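Local structure of protein of uncharacterized function (DUF1076) (Salmonella typhi, 6IAI) at residues Arg95-His98 / Ile99-Gln102. The protein is a type III secretion effector that probably acts as an E3/E4 ubiquitin ligase and binds K48- and K63-linked diubiquitin, its N-terminal part forming this chain. Residues are numbered along the deposited sequence; the frame is centred on the assembly and turned at random.
Sequences RERH and IEWQ
Arg97 reaches forward one turn of helix 91-113 to Glu100, and both donors on one side of its guanidinium converge on a single carboxylate oxygen. NE lies 2.7 Å and NH2 2.9 Å from Glu100 OE1, a salt bridge held side-on. OE1 sits within the guanidinium plane, yet the two nitrogens approach it from the same face of the carboxylate, well above that group's plane; the two flat groups are turned 47° apart. Bends at chi2 and chi3 turn the arginine so that the NE/NH2 side of its guanidinium faces Glu100, while Glu100 CG, set between its backbone N and carbonyl carbon (chi1 60°), leads an otherwise extended chain out to meet it. NH1, the remaining nitrogen, forms a salt bridge with Asp65 in the turn between strands 59-63 and 66-71, tying the helix to that hairpin. The helix packs against the mixed four-stranded sheet of this N-terminal part of the NleG-family effector, and Trp101 forms the tightly packed side of this contact: the indole bonds through NE1 to Leu67 O, stacks on Phe86 and meets Tyr68 edge-to-face. Two backbone bonds connect the turns, Trp101 N to Arg97 O at 2.9 Å and Gln102 N to His98 O at 3.0 Å, but the helix kinks at Ile99 and Glu100, where the regular bonding to the turn before is interrupted. Around the helix from the tryptophan the packing is looser: the partly exposed His98 and exposed Ile99 run alongside each other, and Ile99 CG1 makes a CH-pi contact over one imidazole face of His98, 4.0 Å from its centroid and displaced from the ring centre.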
loop_
_atom_site.group_PDB
_atom_site.type_symbol
_atom_site.label_atom_id
_atom_site.label_comp_id
_atom_site.label_asym_id
_atom_site.label_seq_id
_atom_site.Cartn_x
_atom_site.Cartn_y
_atom_site.Cartn_z
ATOM N N ARG A 95 16.584 3.796 -7.632
ATOM C CA ARG A 95 17.197 4.777 -8.553
ATOM C C ARG A 95 16.182 5.249 -9.602
ATOM O O ARG A 95 16.074 6.451 -9.885
ATOM C CB ARG A 95 18.379 4.097 -9.274
ATOM C CG ARG A 95 19.274 4.973 -10.144
ATOM C CD ARG A 95 20.377 4.130 -10.781
ATOM N NE ARG A 95 21.273 3.545 -9.775
ATOM C CZ ARG A 95 21.714 2.291 -9.791
ATOM N NH1 ARG A 95 21.363 1.467 -10.772
ATOM N NH2 ARG A 95 22.516 1.851 -8.828
ATOM N N GLU A 96 15.447 4.275 -10.162
ATOM C CA GLU A 96 14.456 4.422 -11.206
ATOM C C GLU A 96 13.080 4.897 -10.731
ATOM O O GLU A 96 12.400 5.573 -11.502
ATOM C CB GLU A 96 14.314 3.068 -11.913
ATOM C CG GLU A 96 14.015 3.136 -13.393
ATOM C CD GLU A 96 13.776 1.767 -13.990
ATOM O OE1 GLU A 96 14.723 0.947 -13.993
ATOM O OE2 GLU A 96 12.629 1.501 -14.423
ATOM N N ARG A 97 12.634 4.521 -9.501
ATOM C CA ARG A 97 11.255 4.816 -9.078
ATOM C C ARG A 97 11.045 5.680 -7.834
ATOM O O ARG A 97 9.893 6.029 -7.578
ATOM C CB ARG A 97 10.466 3.508 -8.866
ATOM C CG ARG A 97 10.774 2.340 -9.809
ATOM C CD ARG A 97 10.175 2.498 -11.187
ATOM N NE ARG A 97 8.725 2.644 -11.136
ATOM C CZ ARG A 97 7.855 1.637 -11.185
ATOM N NH1 ARG A 97 8.282 0.384 -11.268
ATOM N NH2 ARG A 97 6.553 1.878 -11.143
ATOM N N HIS A 98 12.099 6.030 -7.077
ATOM C CA HIS A 98 11.975 6.763 -5.812
ATOM C C HIS A 98 11.035 7.968 -5.834
ATOM O O HIS A 98 10.284 8.132 -4.870
ATOM C CB HIS A 98 13.330 7.161 -5.223
ATOM C CG HIS A 98 14.133 8.116 -6.048
ATOM N ND1 HIS A 98 14.327 9.420 -5.644
ATOM C CD2 HIS A 98 14.807 7.911 -7.205
ATOM C CE1 HIS A 98 15.096 9.969 -6.570
ATOM N NE2 HIS A 98 15.412 9.094 -7.527
ATOM N N ILE A 99 11.031 8.777 -6.912
ATOM C CA ILE A 99 10.168 9.951 -7.001
ATOM C C ILE A 99 8.691 9.564 -6.980
ATOM O O ILE A 99 7.978 10.058 -6.110
ATOM C CB ILE A 99 10.524 10.903 -8.183
ATOM C CG1 ILE A 99 11.967 11.474 -8.022
ATOM C CG2 ILE A 99 9.489 12.047 -8.289
ATOM C CD1 ILE A 99 12.638 11.959 -9.378
ATOM N N GLU A 100 8.228 8.683 -7.904
ATOM C CA GLU A 100 6.810 8.285 -7.925
ATOM C C GLU A 100 6.434 7.479 -6.704
ATOM O O GLU A 100 5.318 7.625 -6.212
ATOM C CB GLU A 100 6.377 7.561 -9.220
ATOM C CG GLU A 100 7.110 6.273 -9.512
ATOM C CD GLU A 100 6.371 5.297 -10.402
ATOM O OE1 GLU A 100 7.027 4.736 -11.303
ATOM O OE2 GLU A 100 5.153 5.088 -10.210
ATOM N N TRP A 101 7.368 6.642 -6.221
ATOM C CA TRP A 101 7.180 5.822 -5.046
ATOM C C TRP A 101 6.830 6.698 -3.834
ATOM O O TRP A 101 5.790 6.477 -3.208
ATOM C CB TRP A 101 8.440 4.998 -4.796
ATOM C CG TRP A 101 8.183 3.655 -4.195
ATOM C CD1 TRP A 101 7.070 3.261 -3.506
ATOM C CD2 TRP A 101 9.099 2.551 -4.144
ATOM N NE1 TRP A 101 7.214 1.963 -3.078
ATOM C CE2 TRP A 101 8.459 1.507 -3.437
ATOM C CE3 TRP A 101 10.405 2.337 -4.630
ATOM C CZ2 TRP A 101 9.075 0.264 -3.211
ATOM C CZ3 TRP A 101 11.007 1.100 -4.422
ATOM C CH2 TRP A 101 10.343 0.081 -3.717
ATOM N N GLN A 102 7.651 7.750 -3.568
ATOM C CA GLN A 102 7.454 8.731 -2.488
ATOM C C GLN A 102 6.147 9.518 -2.609
ATOM O O GLN A 102 5.425 9.679 -1.617
ATOM C CB GLN A 102 8.670 9.670 -2.377
ATOM C CG GLN A 102 8.647 10.666 -1.205
ATOM C CD GLN A 102 8.719 9.998 0.146
ATOM O OE1 GLN A 102 7.694 9.698 0.772
ATOM N NE2 GLN A 102 9.929 9.737 0.618
#